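Cytochrome c551 (Achromobacter xylosoxidans, PDB 2ZON) probably carries electrons between redox partners through a covalently attached haem, as a small class I-type c cytochrome. Local coordinates at residues E13-Y16 / R17-C20; A70-A73 / T74-A78. All coordinates share one frame; numbering follows the deposited sequence.

Two helices of a small all-helical c-type cytochrome illustrate how neighbouring turns are organised around one haem. Contact 1 lies on helix 10-24, near the start of the chain; contact 2 follows much later, at the beginning of helix 72-85. Their centres are about 10 Å apart, and the two contacts touch through L15, whose CD1 packs 3.8 Å from CB of A78 and which also meets A70, T74 and L75. Aromatic contact between Y16 and Y81 joins the same two helices. Such packing of the N- and C-terminal helices is a hallmark of the cytochrome c fold; here it brings the covalent haem attachment at C20 and the haem-touching residues L75 and A78 together.

Contact 1: E13-Y16 / R17-C20. With HEM (protoporphyrin IX containing Fe), chain K.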
loop_
_atom_site.group_PDB
_atom_site.type_symbol
_atom_site.label_atom_id
_atom_site.label_comp_id
_atom_site.label_asym_id
_atom_site.label_seq_id
_atom_site.Cartn_x
_atom_site.Cartn_y
_atom_site.Cartn_z
ATOM N N GLU D 13 2.788 9.364 -37.212
ATOM C CA GLU D 13 3.209 9.438 -35.813
ATOM C C GLU D 13 2.021 9.279 -34.845
ATOM O O GLU D 13 2.118 8.554 -33.866
ATOM C CB GLU D 13 3.941 10.751 -35.532
ATOM C CG GLU D 13 4.494 10.840 -34.106
ATOM C CD GLU D 13 5.259 12.118 -33.826
ATOM O OE1 GLU D 13 5.621 12.313 -32.641
ATOM O OE2 GLU D 13 5.503 12.930 -34.765
ATOM N N LYS D 14 0.906 9.946 -35.137
ATOM C CA LYS D 14 -0.296 9.855 -34.292
ATOM C C LYS D 14 -0.762 8.406 -34.170
ATOM O O LYS D 14 -1.076 7.940 -33.071
ATOM C CB LYS D 14 -1.427 10.708 -34.881
ATOM C CG LYS D 14 -2.705 10.687 -34.078
ATOM C CD LYS D 14 -3.727 11.581 -34.751
ATOM C CE LYS D 14 -5.018 11.674 -33.951
ATOM N NZ LYS D 14 -5.885 10.500 -34.202
ATOM N N LEU D 15 -0.825 7.703 -35.298
ATOM C CA LEU D 15 -1.203 6.292 -35.273
ATOM C C LEU D 15 -0.173 5.492 -34.478
ATOM O O LEU D 15 -0.523 4.665 -33.608
ATOM C CB LEU D 15 -1.300 5.742 -36.693
ATOM C CG LEU D 15 -2.286 4.617 -37.039
ATOM C CD1 LEU D 15 -1.677 3.623 -38.040
ATOM C CD2 LEU D 15 -2.977 3.899 -35.860
ATOM N N TYR D 16 1.102 5.764 -34.751
ATOM C CA TYR D 16 2.178 5.062 -34.065
ATOM C C TYR D 16 2.005 5.230 -32.551
ATOM O O TYR D 16 2.026 4.245 -31.812
ATOM C CB TYR D 16 3.570 5.552 -34.511
ATOM C CG TYR D 16 4.646 4.816 -33.733
ATOM C CD1 TYR D 16 5.162 3.596 -34.185
ATOM C CD2 TYR D 16 5.093 5.307 -32.502
ATOM C CE1 TYR D 16 6.127 2.889 -33.425
ATOM C CE2 TYR D 16 6.040 4.616 -31.751
ATOM C CZ TYR D 16 6.555 3.421 -32.214
ATOM O OH TYR D 16 7.487 2.759 -31.435
ATOM N N ARG D 17 1.809 6.477 -32.101
ATOM C CA ARG D 17 1.706 6.772 -30.670
ATOM C C ARG D 17 0.466 6.161 -30.007
ATOM O O ARG D 17 0.451 5.938 -28.799
ATOM C CB ARG D 17 1.694 8.283 -30.444
ATOM C CG ARG D 17 3.005 8.861 -29.999
ATOM C CD ARG D 17 4.093 8.643 -31.019
ATOM N NE ARG D 17 5.371 9.250 -30.620
ATOM C CZ ARG D 17 5.536 10.542 -30.345
ATOM N NH1 ARG D 17 4.506 11.377 -30.404
ATOM N NH2 ARG D 17 6.732 11.005 -30.017
ATOM N N SER D 18 -0.572 5.910 -30.795
ATOM C CA SER D 18 -1.818 5.399 -30.243
ATOM C C SER D 18 -1.792 3.883 -30.104
ATOM O O SER D 18 -2.447 3.336 -29.216
ATOM C CB SER D 18 -2.978 5.783 -31.148
ATOM O OG SER D 18 -2.999 4.929 -32.281
ATOM N N ALA D 19 -1.058 3.210 -30.982
ATOM C CA ALA D 19 -1.186 1.753 -31.118
ATOM C C ALA D 19 0.143 1.008 -31.248
ATOM O O ALA D 19 0.552 0.255 -30.341
ATOM C CB ALA D 19 -2.078 1.437 -32.312
ATOM N N CYS D 20 0.812 1.221 -32.378
ATOM C CA CYS D 20 2.037 0.506 -32.744
ATOM C C CYS D 20 3.096 0.537 -31.644
ATOM O O CYS D 20 3.870 -0.416 -31.512
ATOM C CB CYS D 20 2.653 1.136 -33.989
ATOM S SG CYS D 20 1.451 1.407 -35.319
HETATM C CHA HEM K . 7.206 -5.971 -37.598
HETATM C CHB HEM K . 5.070 -1.717 -38.280
HETATM C CHC HEM K . 1.950 -2.801 -34.802
HETATM C CHD HEM K . 4.773 -6.436 -33.468
HETATM C C1A HEM K . 6.903 -4.740 -38.185
HETATM C C2A HEM K . 7.452 -4.187 -39.344
HETATM C C3A HEM K . 6.825 -2.971 -39.524
HETATM C C4A HEM K . 5.911 -2.799 -38.496
HETATM C CMA HEM K . 7.057 -1.946 -40.649
HETATM C CAA HEM K . 8.534 -4.820 -40.213
HETATM C CBA HEM K . 7.927 -5.840 -41.152
HETATM C CGA HEM K . 8.808 -7.090 -41.184
HETATM O O1A HEM K . 9.217 -7.544 -40.093
HETATM O O2A HEM K . 9.056 -7.551 -42.309
HETATM C C1B HEM K . 3.944 -1.638 -37.467
HETATM C C2B HEM K . 2.957 -0.668 -37.497
HETATM C C3B HEM K . 2.037 -0.975 -36.516
HETATM C C4B HEM K . 2.531 -2.116 -35.869
HETATM C CMB HEM K . 2.912 0.493 -38.521
HETATM C CAB HEM K . 0.808 -0.151 -36.129
HETATM C CBB HEM K . -0.154 0.147 -37.295
HETATM C C1C HEM K . 2.424 -3.875 -34.045
HETATM C C2C HEM K . 1.885 -4.408 -32.875
HETATM C C3C HEM K . 2.676 -5.474 -32.473
HETATM C C4C HEM K . 3.702 -5.543 -33.425
HETATM C CMC HEM K . 0.626 -3.869 -32.177
HETATM C CAC HEM K . 2.461 -6.256 -31.175
HETATM C CBC HEM K . 1.136 -7.008 -30.999
HETATM C C1D HEM K . 5.657 -6.722 -34.507
HETATM C C2D HEM K . 6.519 -7.812 -34.624
HETATM C C3D HEM K . 7.224 -7.697 -35.802
HETATM C C4D HEM K . 6.780 -6.514 -36.390
HETATM C CMD HEM K . 6.646 -8.955 -33.600
HETATM C CAD HEM K . 8.270 -8.678 -36.380
HETATM C CBD HEM K . 7.541 -9.817 -37.113
HETATM C CGD HEM K . 8.354 -11.127 -37.186
HETATM O O1D HEM K . 9.492 -11.062 -37.700
HETATM O O2D HEM K . 7.822 -12.172 -36.733
HETATM N NA HEM K . 5.985 -3.882 -37.705
HETATM N NB HEM K . 3.660 -2.501 -36.472
HETATM N NC HEM K . 3.525 -4.578 -34.353
HETATM N ND HEM K . 5.839 -5.957 -35.595
HETATM FE FE HEM K . 4.795 -4.217 -36.042
HETATM O O HOH W 1 -4.273 7.463 -34.256
#
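A covalent thioether is what sets this helical turn apart: C20 SG is bonded to CAB of the haem at 1.9 Å, one turn after Y16, whose ring CD1 packs 3.5 Å from C20 CB. With SG anti to the carbonyl carbon of its own residue (chi1 -48°), the sulfur lies beside the backbone N and reaches the haem while also making an oblique sulfur-aromatic contact with the Y16 ring. C20 is the first cysteine of the CXXCH haem-attachment motif, which ends at H24, a residue that also touches Y16. L15 reaches the same vinyl-derived group, its CD1 lying 3.9 Å from haem CBB.

The helix widens here into a pi-type turn. R17 N still makes a regular helical bond to E13 O, but the next amides divide weak bonds among several carbonyls. S18 reinforces the turn from its side chain: OG donates to L15 O at 2.8 Å, tilted 22° from the carbonyl plane, while L15 CD2 lies against that hydroxyl.

On the outer flank, E13 and R17 run side by side and point the same way. E13 OE1, at the end of an extended chain, comes over one face of the R17 guanidinium and reaches R17 NH1 at 2.7 Å, with carboxylate and guanidinium planes 75° apart. This is a salt bridge without the coplanar, two-pronged fit. R17 CD meanwhile sits at the edge of the Y16 ring, 3.8 Å from CD2. The thioether therefore fixes the haem edge to this turn covalently, whereas the ion pair on the solvent side probably adds a milder electrostatic tie along the same helix.

Contact 2: A70-A73 / T74-A78; sequences ADEA and TLRAA
T74 meets D71 twice, through backbone and side chain, and both bonds end on one carboxylate oxygen. T74 N reaches D71 OD1 at 2.9 Å nearly along its C-O axis, and T74 OG1 donates to the same OD1 at 2.8 Å from above the carboxylate plane. D71 can turn its carboxylate back to this amide because its CG stands between the backbone N and the carbonyl carbon (chi1 73°). L75 comes next: its N makes a 2.9 Å bond to D71 O, and its side chain folds back against A70, five residues earlier, with L75 CG 4.0 Å from A70 CB and CD1 near A70 O. Further out, L75 also touches the haem, L15 of helix 10-24 and L52 and L56 of helix 48-57.

D71 is thus the N-cap of helix 72-85, the last helix of this cytochrome c fold; its carboxylate accepts the N-H of T74 in the first turn, where a negative charge would probably interact favourably with the helix dipole.

R76 follows with a bond from its N to E72 O and a salt bridge from NH1 to E72 OE2 at 2.7 Å. Its bend at chi3 (-67°) returns the guanidinium towards the previous turn, where it meets the anti side of the carboxylate with the two planes 71° apart. A water donates to E72 OE2 and accepts from R76 NH2, adding a second, indirect link. At A77 the helical pattern continues, its N donating to A73 O at 3.0 Å while its CB lies against that same oxygen.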
loop_
_atom_site.group_PDB
_atom_site.type_symbol
_atom_site.label_atom_id
_atom_site.label_comp_id
_atom_site.label_asym_id
_atom_site.label_seq_id
_atom_site.Cartn_x
_atom_site.Cartn_y
_atom_site.Cartn_z
ATOM N N ALA D 70 -7.072 1.342 -38.963
ATOM C CA ALA D 70 -6.614 2.480 -39.776
ATOM C C ALA D 70 -6.691 2.143 -41.256
ATOM O O ALA D 70 -6.564 0.980 -41.641
ATOM C CB ALA D 70 -5.194 2.843 -39.404
ATOM N N ASP D 71 -6.883 3.164 -42.086
ATOM C CA ASP D 71 -6.853 2.934 -43.514
ATOM C C ASP D 71 -5.421 2.770 -44.058
ATOM O O ASP D 71 -4.421 3.026 -43.349
ATOM C CB ASP D 71 -7.729 3.957 -44.284
ATOM C CG ASP D 71 -7.123 5.361 -44.357
ATOM O OD1 ASP D 71 -5.975 5.562 -43.932
ATOM O OD2 ASP D 71 -7.827 6.273 -44.862
ATOM N N GLU D 72 -5.321 2.297 -45.297
ATOM C CA GLU D 72 -4.024 2.017 -45.893
ATOM C C GLU D 72 -3.120 3.250 -45.906
ATOM O O GLU D 72 -1.929 3.146 -45.598
ATOM C CB GLU D 72 -4.211 1.425 -47.299
ATOM C CG GLU D 72 -2.950 0.866 -47.932
ATOM C CD GLU D 72 -3.127 0.665 -49.432
ATOM O OE1 GLU D 72 -3.968 -0.181 -49.815
ATOM O OE2 GLU D 72 -2.468 1.382 -50.219
ATOM N N ALA D 73 -3.674 4.422 -46.246
ATOM C CA ALA D 73 -2.865 5.649 -46.273
ATOM C C ALA D 73 -2.291 6.010 -44.895
ATOM O O ALA D 73 -1.162 6.510 -44.795
ATOM C CB ALA D 73 -3.673 6.819 -46.827
ATOM N N THR D 74 -3.080 5.786 -43.842
ATOM C CA THR D 74 -2.634 6.144 -42.502
ATOM C C THR D 74 -1.563 5.131 -42.089
ATOM O O THR D 74 -0.550 5.497 -41.500
ATOM C CB THR D 74 -3.794 6.164 -41.492
ATOM O OG1 THR D 74 -4.789 7.105 -41.923
ATOM C CG2 THR D 74 -3.302 6.569 -40.089
ATOM N N LEU D 75 -1.806 3.850 -42.391
ATOM C CA LEU D 75 -0.789 2.824 -42.131
ATOM C C LEU D 75 0.510 3.107 -42.903
ATOM O O LEU D 75 1.601 2.943 -42.359
ATOM C CB LEU D 75 -1.316 1.411 -42.446
ATOM C CG LEU D 75 -2.418 0.870 -41.529
ATOM C CD1 LEU D 75 -3.132 -0.332 -42.143
ATOM C CD2 LEU D 75 -1.872 0.495 -40.171
ATOM N N ARG D 76 0.396 3.529 -44.161
ATOM C CA ARG D 76 1.588 3.906 -44.933
ATOM C C ARG D 76 2.374 5.006 -44.226
ATOM O O ARG D 76 3.618 4.962 -44.159
ATOM C CB ARG D 76 1.195 4.360 -46.336
ATOM C CG ARG D 76 2.376 4.844 -47.164
ATOM C CD ARG D 76 1.951 5.266 -48.546
ATOM N NE ARG D 76 1.501 4.104 -49.297
ATOM C CZ ARG D 76 0.232 3.801 -49.532
ATOM N NH1 ARG D 76 -0.059 2.700 -50.213
ATOM N NH2 ARG D 76 -0.747 4.592 -49.095
ATOM N N ALA D 77 1.638 5.995 -43.709
ATOM C CA ALA D 77 2.226 7.121 -42.994
ATOM C C ALA D 77 2.931 6.683 -41.704
ATOM O O ALA D 77 3.978 7.237 -41.346
ATOM C CB ALA D 77 1.161 8.185 -42.701
ATOM N N ALA D 78 2.364 5.691 -41.015
ATOM C CA ALA D 78 2.978 5.187 -39.791
ATOM C C ALA D 78 4.242 4.395 -40.119
ATOM O O ALA D 78 5.249 4.527 -39.421
ATOM C CB ALA D 78 1.978 4.335 -38.978
HETATM O O HOH W 2 -3.274 4.191 -49.888
#